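Long-range contacts in UDP-N-acetylglucosamine 4-epimerase (Bacillus cereus, PDB 3M2P), which probably interconverts UDP-N-acetylglucosamine and its C4 epimer as an NAD(P)-dependent epimerase of the extended short-chain dehydrogenase family: residues Thr221-Ser226 / Ser263-Ser268; Leu158-Leu163 / Glu198-Lys203; Glu185-His190 / Phe243-Asn248; Arg176-Ala181 / Asn237-Ala242; Asn58-Val63 / Asp94-Asn99. All blocks are in the same frame, centred on the assembly; numbering follows the deposited sequence.

Contact 1: Thr221-Ser226 / Ser263-Ser268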
# COMPACT_ATOMS: atom_id res chain seq x y z
N THR A 221 14.52 0.61 -1.63
CA THR A 221 13.56 0.86 -2.70
C THR A 221 14.03 1.87 -3.76
O THR A 221 14.42 2.99 -3.45
CB THR A 221 12.21 1.22 -2.10
OG1 THR A 221 11.78 0.11 -1.30
CG2 THR A 221 11.18 1.47 -3.18
N PHE A 222 13.98 1.45 -5.02
CA PHE A 222 14.50 2.25 -6.11
C PHE A 222 13.50 2.47 -7.26
O PHE A 222 12.82 1.54 -7.68
CB PHE A 222 15.76 1.60 -6.66
CG PHE A 222 16.72 1.14 -5.60
CD1 PHE A 222 16.62 -0.13 -5.07
CD2 PHE A 222 17.73 1.96 -5.15
CE1 PHE A 222 17.50 -0.56 -4.11
CE2 PHE A 222 18.62 1.54 -4.19
CZ PHE A 222 18.51 0.28 -3.67
N ASN A 223 13.43 3.71 -7.78
CA ASN A 223 12.69 3.97 -9.00
C ASN A 223 13.53 3.48 -10.16
O ASN A 223 14.70 3.84 -10.26
CB ASN A 223 12.45 5.47 -9.20
CG ASN A 223 11.55 6.08 -8.15
OD1 ASN A 223 11.51 7.30 -7.98
ND2 ASN A 223 10.81 5.24 -7.45
N ILE A 224 12.96 2.66 -11.03
CA ILE A 224 13.65 2.31 -12.26
C ILE A 224 12.92 2.92 -13.47
O ILE A 224 12.12 2.25 -14.12
CB ILE A 224 13.82 0.79 -12.46
CG1 ILE A 224 14.41 0.12 -11.21
CG2 ILE A 224 14.69 0.53 -13.68
CD1 ILE A 224 15.86 0.46 -10.93
N GLY A 225 13.21 4.19 -13.74
CA GLY A 225 12.67 4.88 -14.90
C GLY A 225 13.67 4.93 -16.05
O GLY A 225 14.82 4.54 -15.91
N SER A 226 13.22 5.45 -17.19
CA SER A 226 14.03 5.46 -18.41
C SER A 226 14.63 6.82 -18.74
O SER A 226 15.75 6.89 -19.27
CB SER A 226 13.20 4.98 -19.59
OG SER A 226 12.00 5.72 -19.67
N SER A 263 2.74 10.61 -15.29
CA SER A 263 3.53 9.79 -14.38
C SER A 263 4.95 9.55 -14.88
O SER A 263 5.17 8.92 -15.91
CB SER A 263 2.82 8.46 -14.05
OG SER A 263 2.48 7.73 -15.21
N TYR A 264 5.91 10.08 -14.13
CA TYR A 264 7.31 9.83 -14.41
C TYR A 264 8.11 9.98 -13.14
O TYR A 264 7.63 10.54 -12.17
CB TYR A 264 7.85 10.77 -15.50
CG TYR A 264 7.52 12.24 -15.32
CD1 TYR A 264 6.39 12.79 -15.93
CD2 TYR A 264 8.33 13.09 -14.57
CE1 TYR A 264 6.08 14.13 -15.79
CE2 TYR A 264 8.03 14.43 -14.43
CZ TYR A 264 6.90 14.95 -15.05
OH TYR A 264 6.58 16.28 -14.94
N MSE A 265 9.34 9.48 -13.15
CA MSE A 265 10.14 9.46 -11.93
C MSE A 265 11.53 9.99 -12.12
O MSE A 265 12.12 9.92 -13.20
CB MSE A 265 10.27 8.04 -11.38
CG MSE A 265 8.97 7.38 -11.00
SE MSE A 265 9.21 5.47 -10.81
CE MSE A 265 10.03 5.09 -12.56
N ASP A 266 12.07 10.47 -11.01
CA ASP A 266 13.47 10.79 -10.85
C ASP A 266 14.20 9.50 -10.47
O ASP A 266 13.92 8.89 -9.44
CB ASP A 266 13.56 11.82 -9.73
CG ASP A 266 14.96 12.13 -9.34
OD1 ASP A 266 15.87 11.53 -9.94
OD2 ASP A 266 15.15 12.97 -8.43
N SER A 267 15.13 9.05 -11.31
CA SER A 267 15.83 7.80 -11.04
C SER A 267 17.29 7.97 -10.60
O SER A 267 18.11 7.06 -10.77
CB SER A 267 15.73 6.85 -12.23
OG SER A 267 14.39 6.51 -12.49
N SER A 268 17.60 9.13 -10.04
CA SER A 268 18.90 9.40 -9.45
C SER A 268 19.39 8.20 -8.63
O SER A 268 20.38 7.56 -8.98
CB SER A 268 18.83 10.62 -8.54
OG SER A 268 18.34 11.75 -9.23
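The C-terminal end of strand 220-224, part of the Rossmann-type sheet of this epimerase family, is met by the loop that runs into helix 268-273. Asn223 and Met265 (built as selenomethionine) make the side-chain packing. Both have CG anti to their own carbonyl carbon, both CA-CB bonds point at the other segment, and the two chains cross obliquely, so that SE of Met265 lies 3.6 Å from both CB and CG of Asn223. The bend at chi3 of Met265 (-53°) then turns CE onto the backbone of Gly225, 3.5 Å from its N. The polar part is at the strand's end. Asp266 points away and closes an Asx turn, its OD1 accepting from Ser268 N (3.0 Å, 168°) and from Ser268 OG. Ser267, between them, is the N-cap residue of the helix, though its side chain makes no capping bond. Instead, with OG anti to the carbonyl carbon, chi1 of -63° turns the hydroxyl toward the end of the strand and the residue after it. A weak bond leads from Ser267 OG to Asn223 O at 3.5 Å, and the same OG accepts the N-H of Gly225 over 2.9 Å.

Contact 2: Leu158-Leu163 / Glu198-Lys203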
# COMPACT_ATOMS: atom_id res chain seq x y z
N LEU A 158 11.95 -2.66 -6.72
CA LEU A 158 12.15 -1.87 -7.92
C LEU A 158 10.84 -1.29 -8.44
O LEU A 158 10.05 -2.01 -9.03
CB LEU A 158 12.77 -2.73 -9.02
CG LEU A 158 14.10 -3.42 -8.73
CD1 LEU A 158 14.58 -4.18 -9.95
CD2 LEU A 158 15.11 -2.38 -8.31
N ARG A 159 10.61 -0.00 -8.23
CA ARG A 159 9.42 0.64 -8.79
C ARG A 159 9.58 0.95 -10.29
O ARG A 159 9.96 2.06 -10.66
CB ARG A 159 9.06 1.89 -8.00
CG ARG A 159 8.65 1.58 -6.59
CD ARG A 159 8.43 2.83 -5.77
NE ARG A 159 7.85 2.50 -4.47
CZ ARG A 159 7.90 3.30 -3.41
NH1 ARG A 159 8.51 4.47 -3.48
NH2 ARG A 159 7.34 2.92 -2.27
N PHE A 160 9.29 -0.03 -11.14
CA PHE A 160 9.35 0.12 -12.59
C PHE A 160 8.41 1.18 -13.14
O PHE A 160 7.28 1.31 -12.68
CB PHE A 160 9.03 -1.21 -13.29
CG PHE A 160 10.04 -2.28 -13.04
CD1 PHE A 160 11.36 -2.12 -13.44
CD2 PHE A 160 9.68 -3.45 -12.41
CE1 PHE A 160 12.28 -3.08 -13.21
CE2 PHE A 160 10.60 -4.43 -12.17
CZ PHE A 160 11.90 -4.24 -12.57
N ALA A 161 8.89 1.93 -14.13
CA ALA A 161 8.03 2.83 -14.90
C ALA A 161 7.20 1.96 -15.83
O ALA A 161 7.25 0.74 -15.74
CB ALA A 161 8.87 3.84 -15.69
N HIS A 162 6.42 2.57 -16.70
CA HIS A 162 5.52 1.79 -17.54
C HIS A 162 6.28 0.92 -18.52
O HIS A 162 7.02 1.41 -19.35
CB HIS A 162 4.52 2.71 -18.25
CG HIS A 162 3.76 3.59 -17.30
ND1 HIS A 162 2.77 3.10 -16.48
CD2 HIS A 162 3.88 4.91 -17.02
CE1 HIS A 162 2.30 4.09 -15.74
NE2 HIS A 162 2.95 5.19 -16.05
N LEU A 163 6.10 -0.39 -18.41
CA LEU A 163 6.86 -1.30 -19.25
C LEU A 163 6.26 -1.41 -20.65
O LEU A 163 5.04 -1.48 -20.82
CB LEU A 163 6.99 -2.69 -18.60
CG LEU A 163 7.60 -2.79 -17.20
CD1 LEU A 163 6.71 -2.03 -16.22
CD2 LEU A 163 7.77 -4.23 -16.71
N GLU A 198 6.04 7.94 -18.28
CA GLU A 198 7.38 7.39 -18.46
C GLU A 198 7.34 5.94 -18.92
O GLU A 198 6.67 5.11 -18.31
CB GLU A 198 8.16 7.51 -17.16
CG GLU A 198 9.66 7.26 -17.28
CD GLU A 198 10.37 7.58 -15.97
OE1 GLU A 198 9.66 8.00 -15.03
OE2 GLU A 198 11.61 7.42 -15.88
N PHE A 199 8.05 5.64 -20.01
CA PHE A 199 8.04 4.30 -20.60
C PHE A 199 9.41 3.62 -20.56
O PHE A 199 10.36 4.08 -21.20
CB PHE A 199 7.56 4.37 -22.04
CG PHE A 199 6.13 4.77 -22.17
CD1 PHE A 199 5.78 6.11 -22.26
CD2 PHE A 199 5.13 3.81 -22.24
CE1 PHE A 199 4.47 6.49 -22.40
CE2 PHE A 199 3.81 4.19 -22.37
CZ PHE A 199 3.48 5.53 -22.45
N LEU A 200 9.50 2.52 -19.82
CA LEU A 200 10.76 1.80 -19.66
C LEU A 200 10.76 0.53 -20.48
O LEU A 200 9.93 -0.35 -20.27
CB LEU A 200 10.97 1.44 -18.19
CG LEU A 200 12.11 0.48 -17.88
CD1 LEU A 200 13.45 1.15 -18.12
CD2 LEU A 200 12.01 -0.00 -16.45
N TYR A 201 11.70 0.43 -21.41
CA TYR A 201 11.81 -0.75 -22.27
C TYR A 201 12.06 -1.98 -21.40
O TYR A 201 12.85 -1.93 -20.46
CB TYR A 201 12.95 -0.53 -23.27
CG TYR A 201 13.11 -1.59 -24.34
CD1 TYR A 201 12.06 -2.41 -24.72
CD2 TYR A 201 14.32 -1.73 -25.01
CE1 TYR A 201 12.23 -3.37 -25.70
CE2 TYR A 201 14.50 -2.67 -26.01
CZ TYR A 201 13.46 -3.49 -26.35
OH TYR A 201 13.65 -4.44 -27.33
N ALA A 202 11.36 -3.07 -21.71
CA ALA A 202 11.50 -4.31 -20.95
C ALA A 202 12.96 -4.75 -20.86
O ALA A 202 13.39 -5.23 -19.82
CB ALA A 202 10.66 -5.41 -21.57
N LYS A 203 13.73 -4.58 -21.93
CA LYS A 203 15.14 -4.99 -21.96
C LYS A 203 15.95 -4.23 -20.91
O LYS A 203 16.82 -4.80 -20.26
CB LYS A 203 15.70 -4.77 -23.36
CG LYS A 203 16.58 -5.86 -23.89
CD LYS A 203 16.09 -6.30 -25.26
CE LYS A 203 17.19 -6.24 -26.34
NZ LYS A 203 18.50 -6.85 -25.91
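Backbone hydrogen bonds define this contact as a short parallel ladder, with His162 bridging to Phe199 and Leu163 to Leu200. His162 uses both its polar backbone atoms: its N donates to Glu198 O (3.0 Å, in the carbonyl plane), and its O accepts from Leu200 N at 2.8 Å, the donor standing 33° above the carbonyl plane. Weaker CA-H...O contacts accompany them, Phe199 CA to His162 O at 3.3 Å and Leu163 CA to Leu200 O at 3.4 Å. The imidazole of His162 turns its edge to Glu198 O, 3.1 Å from CD2. Side-chain packing adds to this. Leu200, with CG anti to its backbone N (chi1 169°), sends CD2 obliquely against Phe160 CD1 at 3.7 Å, while the methyl CB of Ala161 sits beside Leu200 CB and 3.9 Å from Glu198 CG. The polar ends of Glu198 and His162 are bonded to the 263-268 loop: Glu198 OE1 receives Met265 N, and His162 NE2 pairs with Ser263 OG. Strand 154-164, interrupted near Ala161, also pairs with strands 103-109 and 220-224 in the Rossmann-type sheet; helix 202-212 packs on Phe160 and Leu200, and Leu14, a UDP-binding residue on helix 13-24, touches Phe160 and Leu163.

Contact 3: Glu185-His190 / Phe243-Asn248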
# COMPACT_ATOMS: atom_id res chain seq x y z
N GLU A 185 -1.40 1.54 -40.75
CA GLU A 185 -2.77 1.92 -40.46
C GLU A 185 -2.85 3.13 -39.55
O GLU A 185 -1.96 3.38 -38.74
CB GLU A 185 -3.52 0.74 -39.85
CG GLU A 185 -4.99 1.04 -39.63
CD GLU A 185 -5.76 -0.16 -39.16
OE1 GLU A 185 -5.31 -1.29 -39.48
OE2 GLU A 185 -6.80 0.02 -38.48
N GLN A 186 -3.92 3.91 -39.68
CA GLN A 186 -4.01 5.15 -38.95
C GLN A 186 -4.09 4.94 -37.44
O GLN A 186 -5.02 4.31 -36.94
CB GLN A 186 -5.19 5.99 -39.43
CG GLN A 186 -5.09 7.44 -38.99
CD GLN A 186 -6.19 8.31 -39.58
OE1 GLN A 186 -7.34 7.87 -39.72
NE2 GLN A 186 -5.84 9.56 -39.93
N LEU A 187 -3.10 5.47 -36.72
CA LEU A 187 -3.17 5.60 -35.26
C LEU A 187 -4.09 6.77 -34.89
O LEU A 187 -4.07 7.82 -35.54
CB LEU A 187 -1.78 5.84 -34.68
CG LEU A 187 -0.87 4.64 -34.43
CD1 LEU A 187 -1.01 3.59 -35.51
CD2 LEU A 187 0.57 5.10 -34.31
N THR A 188 -4.90 6.58 -33.84
CA THR A 188 -5.79 7.64 -33.37
C THR A 188 -5.54 7.93 -31.89
O THR A 188 -4.99 7.09 -31.18
CB THR A 188 -7.27 7.27 -33.56
OG1 THR A 188 -7.57 6.08 -32.83
CG2 THR A 188 -7.59 7.04 -35.02
N LEU A 189 -5.93 9.12 -31.46
CA LEU A 189 -5.85 9.49 -30.06
C LEU A 189 -7.18 10.10 -29.72
O LEU A 189 -7.60 11.03 -30.39
CB LEU A 189 -4.75 10.54 -29.85
CG LEU A 189 -3.28 10.13 -30.01
CD1 LEU A 189 -2.42 11.35 -30.13
CD2 LEU A 189 -2.80 9.27 -28.85
N HIS A 190 -7.87 9.59 -28.69
CA HIS A 190 -9.19 10.11 -28.35
C HIS A 190 -9.23 11.63 -28.39
O HIS A 190 -10.10 12.23 -29.02
CB HIS A 190 -9.67 9.64 -26.98
CG HIS A 190 -11.06 10.08 -26.65
ND1 HIS A 190 -11.33 11.14 -25.81
CD2 HIS A 190 -12.26 9.63 -27.08
CE1 HIS A 190 -12.64 11.32 -25.73
NE2 HIS A 190 -13.22 10.41 -26.49
N PHE A 243 8.10 2.80 -38.06
CA PHE A 243 7.34 1.77 -38.79
C PHE A 243 6.89 2.16 -40.20
O PHE A 243 5.91 1.62 -40.71
CB PHE A 243 6.11 1.35 -38.00
CG PHE A 243 6.41 0.57 -36.77
CD1 PHE A 243 7.18 1.11 -35.76
CD2 PHE A 243 5.89 -0.71 -36.60
CE1 PHE A 243 7.46 0.40 -34.62
CE2 PHE A 243 6.16 -1.42 -35.46
CZ PHE A 243 6.95 -0.87 -34.47
N GLY A 244 7.60 3.11 -40.82
CA GLY A 244 7.24 3.57 -42.15
C GLY A 244 5.80 4.05 -42.27
O GLY A 244 5.22 4.07 -43.36
N ASN A 245 5.21 4.45 -41.15
CA ASN A 245 3.84 4.95 -41.14
C ASN A 245 3.80 6.45 -40.84
O ASN A 245 2.96 6.93 -40.08
CB ASN A 245 3.01 4.17 -40.12
CG ASN A 245 1.52 4.24 -40.41
OD1 ASN A 245 1.10 4.51 -41.54
ND2 ASN A 245 0.71 4.00 -39.38
N LYS A 246 4.72 7.19 -41.45
CA LYS A 246 4.86 8.61 -41.16
C LYS A 246 3.57 9.41 -41.31
O LYS A 246 2.89 9.33 -42.34
CB LYS A 246 5.98 9.21 -42.01
CG LYS A 246 7.35 8.59 -41.73
CD LYS A 246 8.25 8.61 -42.97
CE LYS A 246 7.58 7.90 -44.16
NZ LYS A 246 7.43 6.42 -43.95
N ASP A 247 3.23 10.15 -40.25
CA ASP A 247 2.12 11.10 -40.25
C ASP A 247 0.73 10.47 -40.13
O ASP A 247 -0.27 11.17 -39.91
CB ASP A 247 2.20 12.04 -41.46
CG ASP A 247 3.42 12.96 -41.40
OD1 ASP A 247 4.06 13.04 -40.32
OD2 ASP A 247 3.74 13.59 -42.42
N ASN A 248 0.66 9.16 -40.26
CA ASN A 248 -0.60 8.45 -40.16
C ASN A 248 -1.16 8.52 -38.73
O ASN A 248 -1.27 7.50 -38.05
CB ASN A 248 -0.43 7.00 -40.63
CG ASN A 248 -1.71 6.43 -41.22
OD1 ASN A 248 -2.72 7.12 -41.34
ND2 ASN A 248 -1.67 5.15 -41.60
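Asn248 lays its amide across the side chain of Gln186, the two chains crossing at about a right angle, with OD1 of Asn248 3.3 Å from Gln186 CB and the amide planes 35° apart. The rotation of that amide is fixed from the other end: Asn248 ND2 donates to a lone pair of Asn245 OD1 in the carbonyl plane (2.8 Å, 150°). The ND2 of Asn245 in turn reaches over to Glu185 O at 2.8 Å, lying well above that carbonyl plane. Asn245 and Asn248 are the ends of a type II turn closed by Asn248 N to Asn245 O, and a Schellman motif with Gly244 as C-prime residue ends helix 232-242 just before it. Leu187 N donates to Asn248 O (3.0 Å), the first rung where strand 187-189 sets off beside strand 249-251 as a two-stranded parallel sheet. The chemistry is thus a polar relay, Asn248 to Asn245 to the backbone of Glu185, which implies that the turn is tied to the strand by directional bonds more than by apolar burial.

Contact 4: Arg176-Ala181 / Asn237-Ala242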
# COMPACT_ATOMS: atom_id res chain seq x y z
N ARG A 176 -1.36 -1.53 -29.26
CA ARG A 176 -2.23 -1.19 -30.38
C ARG A 176 -1.47 -0.42 -31.47
O ARG A 176 -1.52 -0.79 -32.64
CB ARG A 176 -3.44 -0.38 -29.92
CG ARG A 176 -4.61 -1.20 -29.40
CD ARG A 176 -5.86 -0.33 -29.16
NE ARG A 176 -5.69 0.67 -28.10
CZ ARG A 176 -5.64 1.99 -28.30
NH1 ARG A 176 -5.76 2.50 -29.53
NH2 ARG A 176 -5.49 2.82 -27.26
N PHE A 177 -0.80 0.66 -31.08
CA PHE A 177 -0.01 1.41 -32.04
C PHE A 177 0.97 0.49 -32.77
O PHE A 177 1.04 0.50 -34.00
CB PHE A 177 0.78 2.53 -31.36
CG PHE A 177 -0.06 3.62 -30.80
CD1 PHE A 177 -1.36 3.79 -31.21
CD2 PHE A 177 0.46 4.50 -29.87
CE1 PHE A 177 -2.14 4.80 -30.69
CE2 PHE A 177 -0.31 5.51 -29.35
CZ PHE A 177 -1.61 5.67 -29.76
N PHE A 178 1.72 -0.29 -32.00
CA PHE A 178 2.71 -1.19 -32.58
C PHE A 178 2.08 -2.01 -33.70
O PHE A 178 2.55 -1.98 -34.84
CB PHE A 178 3.29 -2.14 -31.53
CG PHE A 178 4.41 -1.56 -30.75
CD1 PHE A 178 5.23 -0.60 -31.30
CD2 PHE A 178 4.67 -1.99 -29.45
CE1 PHE A 178 6.28 -0.06 -30.57
CE2 PHE A 178 5.72 -1.46 -28.72
CZ PHE A 178 6.52 -0.50 -29.28
N ARG A 179 1.03 -2.75 -33.36
CA ARG A 179 0.33 -3.56 -34.34
C ARG A 179 -0.19 -2.69 -35.48
O ARG A 179 0.11 -2.95 -36.64
CB ARG A 179 -0.83 -4.33 -33.69
CG ARG A 179 -0.47 -5.77 -33.28
CD ARG A 179 0.10 -5.85 -31.86
NE ARG A 179 -0.93 -5.72 -30.81
CZ ARG A 179 -2.18 -6.15 -30.91
NH1 ARG A 179 -2.59 -6.79 -32.01
NH2 ARG A 179 -3.02 -5.97 -29.91
N GLN A 180 -0.95 -1.66 -35.13
CA GLN A 180 -1.60 -0.82 -36.14
C GLN A 180 -0.59 -0.23 -37.12
O GLN A 180 -0.71 -0.42 -38.34
CB GLN A 180 -2.46 0.26 -35.47
CG GLN A 180 -3.67 -0.32 -34.73
CD GLN A 180 -4.57 0.73 -34.08
OE1 GLN A 180 -4.26 1.93 -34.06
NE2 GLN A 180 -5.71 0.28 -33.54
N ALA A 181 0.41 0.48 -36.60
CA ALA A 181 1.43 1.09 -37.44
C ALA A 181 2.16 0.04 -38.28
O ALA A 181 2.58 0.31 -39.39
CB ALA A 181 2.42 1.86 -36.58
N ASN A 237 3.79 9.26 -32.79
CA ASN A 237 4.73 9.76 -33.79
C ASN A 237 5.98 8.90 -33.92
O ASN A 237 6.38 8.50 -35.02
CB ASN A 237 5.16 11.19 -33.46
CG ASN A 237 4.04 12.20 -33.59
OD1 ASN A 237 3.00 11.92 -34.19
ND2 ASN A 237 4.26 13.38 -33.03
N THR A 238 6.62 8.64 -32.79
CA THR A 238 7.85 7.87 -32.76
C THR A 238 7.61 6.46 -33.30
O THR A 238 8.42 5.94 -34.07
CB THR A 238 8.42 7.80 -31.33
OG1 THR A 238 8.64 9.13 -30.85
CG2 THR A 238 9.72 7.00 -31.31
N ILE A 239 6.50 5.84 -32.91
CA ILE A 239 6.17 4.54 -33.48
C ILE A 239 5.93 4.66 -34.98
O ILE A 239 6.47 3.87 -35.77
CB ILE A 239 4.95 3.90 -32.78
CG1 ILE A 239 5.37 3.39 -31.40
CG2 ILE A 239 4.41 2.76 -33.62
CD1 ILE A 239 4.23 3.15 -30.43
N ASN A 240 5.13 5.66 -35.37
CA ASN A 240 4.88 5.98 -36.78
C ASN A 240 6.13 6.05 -37.66
O ASN A 240 6.22 5.37 -38.67
CB ASN A 240 4.09 7.27 -36.91
CG ASN A 240 2.60 7.05 -36.92
OD1 ASN A 240 1.82 8.00 -36.81
ND2 ASN A 240 2.19 5.80 -37.05
N ASN A 241 7.10 6.89 -37.27
CA ASN A 241 8.35 7.00 -38.03
C ASN A 241 9.06 5.65 -38.17
O ASN A 241 9.23 5.15 -39.28
CB ASN A 241 9.30 8.03 -37.40
CG ASN A 241 8.66 9.40 -37.23
OD1 ASN A 241 7.45 9.56 -37.44
ND2 ASN A 241 9.46 10.39 -36.84
N ALA A 242 9.45 5.07 -37.04
CA ALA A 242 10.10 3.77 -37.03
C ALA A 242 9.42 2.71 -37.91
O ALA A 242 10.09 1.83 -38.46
CB ALA A 242 10.23 3.27 -35.59
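The side-chain contacts that carry this helix pair are apolar; no hydrogen bond passes between the segments. Ile239 is the centre: its CG1-CD1 branch meets both phenylalanines and its CG2 meets Ala181. CG1 is anti to the carbonyl carbon (chi1 -74°) and CG2 anti to the backbone N, so the side chain spreads toward helix 173-182. Ile239 CD1 reaches Phe177 CB at 3.6 Å and lies near the plane of that ring, at its edge; the same CD1 is 3.8 Å from Phe178 CE1. Ile239 CG1 approaches Phe178 CE1 obliquely at 3.7 Å, and CG2 meets the methyl CB of Ala181, one turn further along, at 3.7 Å. Both phenylalanines cross the isoleucine at about a right angle. They leave the helix differently: the CA-CB bond of Phe177 points at the other helix while its ring leads off, whereas Phe178 starts away from it and swings its ring back.

The helices run in the same general direction, inclined by 30° (signed crossing angle -30°), with segment axes 9.6 Å apart at closest approach. The pair lies in the smaller lobe, which in extended short-chain dehydrogenases generally receives the nucleotide sugar.

Beyond the two segments the packing continues: Leu187 and Leu189 of strand 187-189 touch Phe177, and Val286 and Ile289 of helix 282-293 touch Phe178.

Contact 5: Asn58-Val63 / Asp94-Asn99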
# COMPACT_ATOMS: atom_id res chain seq x y z
N ASN A 58 11.24 -26.22 -0.92
CA ASN A 58 11.93 -27.20 -1.73
C ASN A 58 12.29 -26.73 -3.13
O ASN A 58 13.32 -27.13 -3.68
CB ASN A 58 11.15 -28.52 -1.76
CG ASN A 58 11.08 -29.18 -0.40
OD1 ASN A 58 10.05 -29.72 -0.00
ND2 ASN A 58 12.19 -29.12 0.34
N GLN A 59 11.46 -25.87 -3.73
CA GLN A 59 11.77 -25.36 -5.06
C GLN A 59 12.92 -24.34 -5.02
O GLN A 59 13.44 -23.94 -6.05
CB GLN A 59 10.53 -24.73 -5.70
CG GLN A 59 9.30 -25.63 -5.68
CD GLN A 59 9.52 -26.94 -6.40
OE1 GLN A 59 9.95 -26.97 -7.55
NE2 GLN A 59 9.23 -28.04 -5.72
N LEU A 60 13.33 -23.95 -3.82
CA LEU A 60 14.41 -22.99 -3.67
C LEU A 60 15.66 -23.55 -2.96
O LEU A 60 16.58 -22.78 -2.64
CB LEU A 60 13.92 -21.75 -2.92
CG LEU A 60 12.90 -20.86 -3.61
CD1 LEU A 60 12.71 -19.58 -2.80
CD2 LEU A 60 13.34 -20.54 -5.02
N ASN A 61 15.72 -24.86 -2.72
CA ASN A 61 16.80 -25.38 -1.88
C ASN A 61 18.21 -25.35 -2.49
O ASN A 61 19.18 -25.65 -1.79
CB ASN A 61 16.50 -26.78 -1.32
CG ASN A 61 16.63 -27.89 -2.35
OD1 ASN A 61 17.34 -27.76 -3.35
ND2 ASN A 61 15.94 -29.00 -2.09
N ASP A 62 18.33 -24.99 -3.76
CA ASP A 62 19.65 -24.91 -4.36
C ASP A 62 19.84 -23.58 -5.08
O ASP A 62 20.68 -23.46 -5.98
CB ASP A 62 19.92 -26.10 -5.28
CG ASP A 62 18.98 -26.14 -6.47
OD1 ASP A 62 18.04 -25.33 -6.52
OD2 ASP A 62 19.20 -27.00 -7.36
N VAL A 63 19.06 -22.59 -4.66
CA VAL A 63 18.99 -21.30 -5.33
C VAL A 63 19.79 -20.25 -4.56
O VAL A 63 19.78 -20.23 -3.33
CB VAL A 63 17.52 -20.85 -5.49
CG1 VAL A 63 17.42 -19.37 -5.66
CG2 VAL A 63 16.89 -21.56 -6.66
N ASP A 94 9.44 -16.21 3.35
CA ASP A 94 9.55 -17.26 4.37
C ASP A 94 10.44 -18.40 3.86
O ASP A 94 11.29 -18.92 4.58
CB ASP A 94 8.17 -17.85 4.70
CG ASP A 94 7.48 -17.13 5.85
OD1 ASP A 94 8.12 -16.30 6.52
OD2 ASP A 94 6.28 -17.40 6.08
N ALA A 95 10.21 -18.77 2.61
CA ALA A 95 10.91 -19.88 1.99
C ALA A 95 12.36 -19.49 1.76
O ALA A 95 13.27 -20.28 1.97
CB ALA A 95 10.24 -20.23 0.66
N CYS A 96 12.54 -18.25 1.31
CA CYS A 96 13.87 -17.71 1.10
C CYS A 96 14.69 -17.78 2.38
O CYS A 96 15.81 -18.26 2.37
CB CYS A 96 13.78 -16.28 0.57
SG CYS A 96 13.55 -16.25 -1.22
N TYR A 97 14.11 -17.30 3.47
CA TYR A 97 14.71 -17.37 4.79
C TYR A 97 15.13 -18.78 5.20
O TYR A 97 16.25 -19.00 5.65
CB TYR A 97 13.76 -16.77 5.82
CG TYR A 97 14.31 -16.74 7.23
CD1 TYR A 97 15.14 -15.70 7.66
CD2 TYR A 97 13.99 -17.75 8.14
CE1 TYR A 97 15.64 -15.66 8.95
CE2 TYR A 97 14.48 -17.72 9.44
CZ TYR A 97 15.31 -16.67 9.84
OH TYR A 97 15.81 -16.63 11.12
N GLU A 98 14.23 -19.75 5.06
CA GLU A 98 14.59 -21.13 5.37
C GLU A 98 15.83 -21.55 4.63
O GLU A 98 16.76 -22.10 5.23
CB GLU A 98 13.45 -22.09 5.06
CG GLU A 98 12.56 -22.36 6.24
CD GLU A 98 13.32 -23.03 7.39
OE1 GLU A 98 14.17 -23.92 7.14
OE2 GLU A 98 13.04 -22.66 8.56
N ASN A 99 15.86 -21.30 3.33
CA ASN A 99 16.98 -21.73 2.49
C ASN A 99 18.18 -20.80 2.61
O ASN A 99 19.21 -20.99 1.95
CB ASN A 99 16.54 -21.86 1.04
CG ASN A 99 15.64 -23.06 0.82
OD1 ASN A 99 16.11 -24.20 0.86
ND2 ASN A 99 14.35 -22.81 0.57
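Asn58, near the end of helix 53-59, offers its backbone O to Asn61 N in a weak bond of 3.4 Å. Leu60, the first residue to leave helical geometry, does most of the apolar work: CG lies anti to its carbonyl carbon (chi1 -67°), and CD1 extends toward helix 83-98, 3.8 Å from Cys96 SG and 4.3 Å from Ala95 CB. Next comes Asn61, where the amide oxygen OD1 of Asn99 stands 3.1 Å from Asn61 CA and 3.4 Å from its CB, so the Asn99 amide packs against the turn at Asn61. That amide is gripped through ND2, which donates to Ala95 O one helical turn back (3.1 Å) and also to Ile57 O of helix 53-59, linking the two helix ends. Asp62 points away and forms salt bridges with Arg47 and Lys4. Val63 N closes the type I turn onto Leu60 O at 3.2 Å. The contact joins the C-terminal ends of two helices of the Rossmann-type fold, each leading into a parallel strand: residues 58-63 run into strand 65-68, helix 83-98 carries the chain on to strand 103-109, and Leu60 packs on Ala6 of strand 4-8 and Val66 of strand 65-68.

Contacts 1 and 2 form one unit around the neighbouring strands 154-164 and 220-224, their centres about 9 Å apart, and His162 and Glu198 of contact 2 reach contact 1. Contacts 3 and 4 form a second, centres about 6 Å apart, with Asn245 N bonded to Asn240 O at 2.8 Å. These units come nearest at contacts 2 and 4, about 7 Å between nearest atoms. Contact 5 lies across the chain's centre from contacts 3 and 4, its centre about 49 Å from that of contact 3. Contact 2 is closest to the UDP site: between side chains, Leu163 is about 4 Å from Leu14 and 5 Å from Phe13, Phe178 of contact 4 about 8 Å from Phe13.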